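Local coordinates for ubiquitin-conjugating enzyme-like protein (Leishmania mexicana, PDB 6ZM3) that probably acts as a ubiquitin-conjugating enzyme variant of the UEV type, partnering an active E2 in the assembly of ubiquitin chains, at residues N71-S83 with D93-W107. Numbering follows the deposited sequence.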
# COMPACT_ATOMS: atom_id res chain seq x y z
N ASN B 71 -27.14 -5.11 9.93
CA ASN B 71 -27.41 -6.03 11.02
C ASN B 71 -26.19 -6.24 11.90
O ASN B 71 -26.29 -6.98 12.87
CB ASN B 71 -28.13 -7.30 10.56
CG ASN B 71 -29.48 -7.05 9.91
OD1 ASN B 71 -29.85 -7.70 8.95
ND2 ASN B 71 -30.25 -6.11 10.44
N TYR B 72 -25.03 -5.59 11.63
CA TYR B 72 -23.88 -5.68 12.51
C TYR B 72 -24.25 -5.11 13.89
O TYR B 72 -24.99 -4.12 13.93
CB TYR B 72 -22.71 -4.84 12.00
CG TYR B 72 -21.43 -4.94 12.82
CD1 TYR B 72 -20.59 -6.03 12.69
CD2 TYR B 72 -21.05 -3.92 13.70
CE1 TYR B 72 -19.42 -6.13 13.41
CE2 TYR B 72 -19.87 -4.02 14.44
CZ TYR B 72 -19.03 -5.11 14.27
OH TYR B 72 -17.84 -5.28 14.94
N PRO B 73 -23.78 -5.68 15.03
CA PRO B 73 -23.04 -6.94 15.11
C PRO B 73 -23.92 -8.17 15.41
O PRO B 73 -23.44 -9.11 16.02
CB PRO B 73 -22.15 -6.68 16.33
CG PRO B 73 -23.01 -5.88 17.26
CD PRO B 73 -23.98 -5.13 16.39
N LYS B 74 -25.20 -8.11 15.01
CA LYS B 74 -26.11 -9.24 15.22
C LYS B 74 -25.66 -10.41 14.34
O LYS B 74 -25.63 -11.55 14.80
CB LYS B 74 -27.58 -8.87 15.00
CG LYS B 74 -28.23 -8.18 16.20
CD LYS B 74 -29.75 -8.23 16.19
CE LYS B 74 -30.41 -6.99 15.62
NZ LYS B 74 -30.23 -6.89 14.15
N VAL B 75 -25.22 -10.06 13.13
CA VAL B 75 -24.53 -10.98 12.23
C VAL B 75 -23.09 -10.49 12.05
O VAL B 75 -22.79 -9.33 12.32
CB VAL B 75 -25.28 -11.11 10.89
CG1 VAL B 75 -26.71 -11.58 11.09
CG2 VAL B 75 -25.24 -9.81 10.10
N PRO B 76 -22.13 -11.34 11.60
CA PRO B 76 -20.73 -10.93 11.58
C PRO B 76 -20.46 -9.82 10.56
O PRO B 76 -21.26 -9.59 9.65
CB PRO B 76 -19.97 -12.23 11.22
CG PRO B 76 -20.99 -13.34 11.49
CD PRO B 76 -22.32 -12.72 11.11
N PRO B 77 -19.32 -9.09 10.66
CA PRO B 77 -18.92 -8.17 9.61
C PRO B 77 -18.48 -8.98 8.39
O PRO B 77 -18.05 -10.13 8.51
CB PRO B 77 -17.67 -7.48 10.18
CG PRO B 77 -17.12 -8.42 11.24
CD PRO B 77 -18.31 -9.22 11.72
N HIS B 78 -18.57 -8.35 7.22
CA HIS B 78 -18.05 -8.93 5.98
C HIS B 78 -16.61 -8.48 5.82
O HIS B 78 -16.39 -7.28 5.73
CB HIS B 78 -18.93 -8.49 4.80
CG HIS B 78 -20.38 -8.76 5.03
ND1 HIS B 78 -20.88 -10.05 5.13
CD2 HIS B 78 -21.43 -7.94 5.21
CE1 HIS B 78 -22.17 -10.00 5.32
NE2 HIS B 78 -22.54 -8.72 5.38
N ILE B 79 -15.68 -9.44 5.86
CA ILE B 79 -14.25 -9.19 5.78
C ILE B 79 -13.75 -9.80 4.47
O ILE B 79 -13.98 -10.98 4.19
CB ILE B 79 -13.52 -9.75 7.02
CG1 ILE B 79 -14.16 -9.28 8.34
CG2 ILE B 79 -12.02 -9.47 7.00
CD1 ILE B 79 -13.26 -9.48 9.57
N ARG B 80 -13.04 -8.98 3.67
CA ARG B 80 -12.40 -9.42 2.44
C ARG B 80 -10.92 -9.05 2.54
O ARG B 80 -10.59 -7.90 2.85
CB ARG B 80 -12.96 -8.60 1.28
CG ARG B 80 -12.97 -9.29 -0.08
CD ARG B 80 -13.80 -8.54 -1.11
NE ARG B 80 -13.72 -7.08 -0.98
CZ ARG B 80 -12.98 -6.27 -1.75
NH1 ARG B 80 -12.25 -6.75 -2.74
NH2 ARG B 80 -12.99 -4.96 -1.54
N PHE B 81 -10.03 -9.99 2.21
CA PHE B 81 -8.63 -9.62 2.05
C PHE B 81 -8.47 -8.88 0.73
O PHE B 81 -9.02 -9.31 -0.30
CB PHE B 81 -7.72 -10.84 2.10
CG PHE B 81 -7.33 -11.32 3.48
CD1 PHE B 81 -8.17 -12.18 4.19
CD2 PHE B 81 -6.13 -10.94 4.06
CE1 PHE B 81 -7.81 -12.63 5.45
CE2 PHE B 81 -5.77 -11.40 5.31
CZ PHE B 81 -6.60 -12.26 5.99
N LEU B 82 -7.72 -7.78 0.76
CA LEU B 82 -7.32 -7.09 -0.46
C LEU B 82 -5.98 -7.62 -0.93
O LEU B 82 -5.76 -7.74 -2.14
CB LEU B 82 -7.24 -5.58 -0.21
CG LEU B 82 -8.55 -4.89 0.14
CD1 LEU B 82 -8.34 -3.37 0.16
CD2 LEU B 82 -9.66 -5.24 -0.83
N SER B 83 -5.06 -7.85 0.03
CA SER B 83 -3.83 -8.58 -0.20
C SER B 83 -4.15 -10.06 -0.37
O SER B 83 -4.82 -10.62 0.49
CB SER B 83 -2.89 -8.41 0.97
OG SER B 83 -2.55 -7.04 1.19
N ASP B 93 -11.83 -15.29 -3.88
CA ASP B 93 -11.99 -13.87 -4.13
C ASP B 93 -11.53 -13.03 -2.94
O ASP B 93 -11.77 -11.82 -2.93
CB ASP B 93 -13.41 -13.51 -4.59
CG ASP B 93 -14.47 -13.72 -3.53
OD1 ASP B 93 -14.16 -14.33 -2.48
OD2 ASP B 93 -15.61 -13.27 -3.76
N GLY B 94 -10.94 -13.67 -1.93
CA GLY B 94 -10.45 -12.98 -0.73
C GLY B 94 -11.48 -12.90 0.41
O GLY B 94 -11.14 -12.41 1.50
N THR B 95 -12.74 -13.29 0.17
CA THR B 95 -13.75 -13.23 1.21
C THR B 95 -13.42 -14.18 2.37
O THR B 95 -13.05 -15.33 2.16
CB THR B 95 -15.14 -13.54 0.64
OG1 THR B 95 -15.06 -14.80 -0.03
CG2 THR B 95 -15.62 -12.54 -0.38
N VAL B 96 -13.58 -13.69 3.61
CA VAL B 96 -13.46 -14.56 4.78
C VAL B 96 -14.77 -15.34 4.88
O VAL B 96 -15.82 -14.76 4.97
CB VAL B 96 -13.14 -13.78 6.07
CG1 VAL B 96 -13.15 -14.65 7.33
CG2 VAL B 96 -11.78 -13.11 5.96
N ASN B 97 -14.66 -16.66 4.74
CA ASN B 97 -15.76 -17.61 4.66
C ASN B 97 -16.44 -17.77 6.02
O ASN B 97 -15.77 -18.09 7.00
CB ASN B 97 -15.18 -18.97 4.21
CG ASN B 97 -16.26 -19.98 3.94
OD1 ASN B 97 -16.90 -20.44 4.88
ND2 ASN B 97 -16.48 -20.31 2.68
N ARG B 98 -17.76 -17.63 6.04
CA ARG B 98 -18.57 -17.56 7.25
C ARG B 98 -18.76 -18.92 7.92
O ARG B 98 -19.11 -18.98 9.10
CB ARG B 98 -19.88 -16.84 6.93
CG ARG B 98 -19.73 -15.32 6.93
CD ARG B 98 -20.84 -14.60 6.18
NE ARG B 98 -21.13 -13.30 6.77
CZ ARG B 98 -22.25 -12.96 7.42
NH1 ARG B 98 -23.23 -13.84 7.56
NH2 ARG B 98 -22.37 -11.75 7.93
N GLU B 99 -18.50 -20.00 7.18
CA GLU B 99 -18.64 -21.34 7.74
C GLU B 99 -17.27 -21.90 8.14
O GLU B 99 -17.19 -22.86 8.90
CB GLU B 99 -19.41 -22.27 6.78
CG GLU B 99 -20.71 -21.65 6.27
CD GLU B 99 -21.94 -22.54 6.20
OE1 GLU B 99 -21.99 -23.40 5.29
OE2 GLU B 99 -22.86 -22.37 7.03
N LYS B 100 -16.19 -21.32 7.61
CA LYS B 100 -14.86 -21.86 7.84
C LYS B 100 -14.08 -21.05 8.88
O LYS B 100 -13.12 -21.57 9.45
CB LYS B 100 -14.04 -21.94 6.55
CG LYS B 100 -14.53 -22.99 5.55
CD LYS B 100 -13.98 -22.79 4.15
CE LYS B 100 -14.30 -23.96 3.25
NZ LYS B 100 -13.35 -24.04 2.12
N PHE B 101 -14.40 -19.76 9.05
CA PHE B 101 -13.67 -18.99 10.06
C PHE B 101 -14.34 -19.24 11.41
O PHE B 101 -15.51 -18.88 11.55
CB PHE B 101 -13.65 -17.49 9.71
CG PHE B 101 -12.80 -16.61 10.60
CD1 PHE B 101 -11.62 -17.06 11.16
CD2 PHE B 101 -13.21 -15.32 10.90
CE1 PHE B 101 -10.85 -16.25 11.98
CE2 PHE B 101 -12.45 -14.51 11.74
CZ PHE B 101 -11.26 -14.97 12.26
N HIS B 102 -13.62 -19.82 12.37
CA HIS B 102 -14.21 -20.24 13.64
C HIS B 102 -15.04 -19.10 14.26
O HIS B 102 -16.17 -19.31 14.68
CB HIS B 102 -13.17 -20.87 14.58
CG HIS B 102 -12.30 -19.88 15.28
ND1 HIS B 102 -11.25 -19.23 14.65
CD2 HIS B 102 -12.32 -19.42 16.55
CE1 HIS B 102 -10.65 -18.44 15.50
NE2 HIS B 102 -11.29 -18.53 16.68
N VAL B 103 -14.50 -17.87 14.24
CA VAL B 103 -15.17 -16.73 14.85
C VAL B 103 -16.53 -16.48 14.23
O VAL B 103 -17.43 -15.94 14.86
CB VAL B 103 -14.29 -15.49 14.67
CG1 VAL B 103 -15.02 -14.23 15.13
CG2 VAL B 103 -12.96 -15.70 15.37
N PHE B 104 -16.68 -16.80 12.96
CA PHE B 104 -17.91 -16.48 12.26
C PHE B 104 -18.89 -17.64 12.35
O PHE B 104 -20.10 -17.41 12.37
CB PHE B 104 -17.62 -16.22 10.78
CG PHE B 104 -17.01 -14.88 10.48
CD1 PHE B 104 -17.01 -13.87 11.43
CD2 PHE B 104 -16.48 -14.61 9.23
CE1 PHE B 104 -16.44 -12.63 11.15
CE2 PHE B 104 -15.92 -13.36 8.95
CZ PHE B 104 -15.89 -12.38 9.92
N LYS B 105 -18.36 -18.87 12.31
CA LYS B 105 -19.17 -20.08 12.37
C LYS B 105 -19.99 -20.07 13.66
O LYS B 105 -21.19 -20.33 13.63
CB LYS B 105 -18.26 -21.31 12.37
CG LYS B 105 -18.96 -22.66 12.21
CD LYS B 105 -18.03 -23.83 12.54
CE LYS B 105 -18.28 -25.10 11.76
NZ LYS B 105 -19.64 -25.65 11.98
N HIS B 106 -19.31 -19.77 14.77
CA HIS B 106 -19.94 -19.64 16.08
C HIS B 106 -19.92 -18.17 16.52
O HIS B 106 -19.16 -17.82 17.43
CB HIS B 106 -19.25 -20.58 17.07
CG HIS B 106 -19.33 -22.02 16.69
ND1 HIS B 106 -20.54 -22.69 16.51
CD2 HIS B 106 -18.36 -22.95 16.50
CE1 HIS B 106 -20.32 -23.95 16.21
NE2 HIS B 106 -18.98 -24.13 16.20
N TRP B 107 -20.75 -17.35 15.87
CA TRP B 107 -20.66 -15.89 15.98
C TRP B 107 -21.20 -15.45 17.34
O TRP B 107 -22.34 -15.77 17.67
CB TRP B 107 -21.43 -15.20 14.83
CG TRP B 107 -21.53 -13.71 14.95
CD1 TRP B 107 -22.66 -12.95 15.10
CD2 TRP B 107 -20.43 -12.78 14.93
NE1 TRP B 107 -22.34 -11.62 15.18
CE2 TRP B 107 -20.98 -11.48 15.10
CE3 TRP B 107 -19.04 -12.92 14.82
CZ2 TRP B 107 -20.18 -10.34 15.11
CZ3 TRP B 107 -18.25 -11.79 14.85
CH2 TRP B 107 -18.82 -10.52 15.02
O HOH W 1 -19.09 -12.11 7.23
O HOH W 2 -17.13 -12.02 5.39
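W107 lays one face of its indole over P76, whose CA sits over that face, 3.6 Å from the centroid of the six-membered ring, a CH-pi contact. This is the YPxxPP loop of the UBC fold, Y72 to P77, entered through a cis peptide at P73 and covered by residues before, in and after the short helix 102-105. CG of P76 continues along the same face, 3.5 Å from W107 CG. At the indole edge, NE1 gives its hydrogen to P73 O at 2.9 Å, with the oxygen close to the ring plane; together with the proline against its face, the bond, bent to 149° at the hydrogen, holds the ring's rotation. W107 gets there with CG anti to the backbone N (chi1 173°), its CH2 reaching CD of P77.

P76 also touches two other side chains. Its CB meets F104 CD1 at 3.4 Å, while its CD lies over one face of the R98 guanidinium. R98 NH2 comes within 3.0 Å of P76 O, and the H78 imidazole lies nearby, its plane turned only slightly from that of the guanidinium. Further along the chain, CG1 of I79 comes in at the edge of the F104 ring, in its plane. I79 and V96 run side by side, and helix 113-125 and strand 61-67 pack against I79 as well.

Strand 78-81, outermost in the four-stranded sheet, gains a short antiparallel partner here: R80 and T95 form a single, non-hydrogen-bonded bridge. R80 turns its charged end to E65. The backbone bonds flank that pair, F81 N to G94 O at one end and, at the other, V96 N to I79 O, 2.8 Å and nearly straight at 171°.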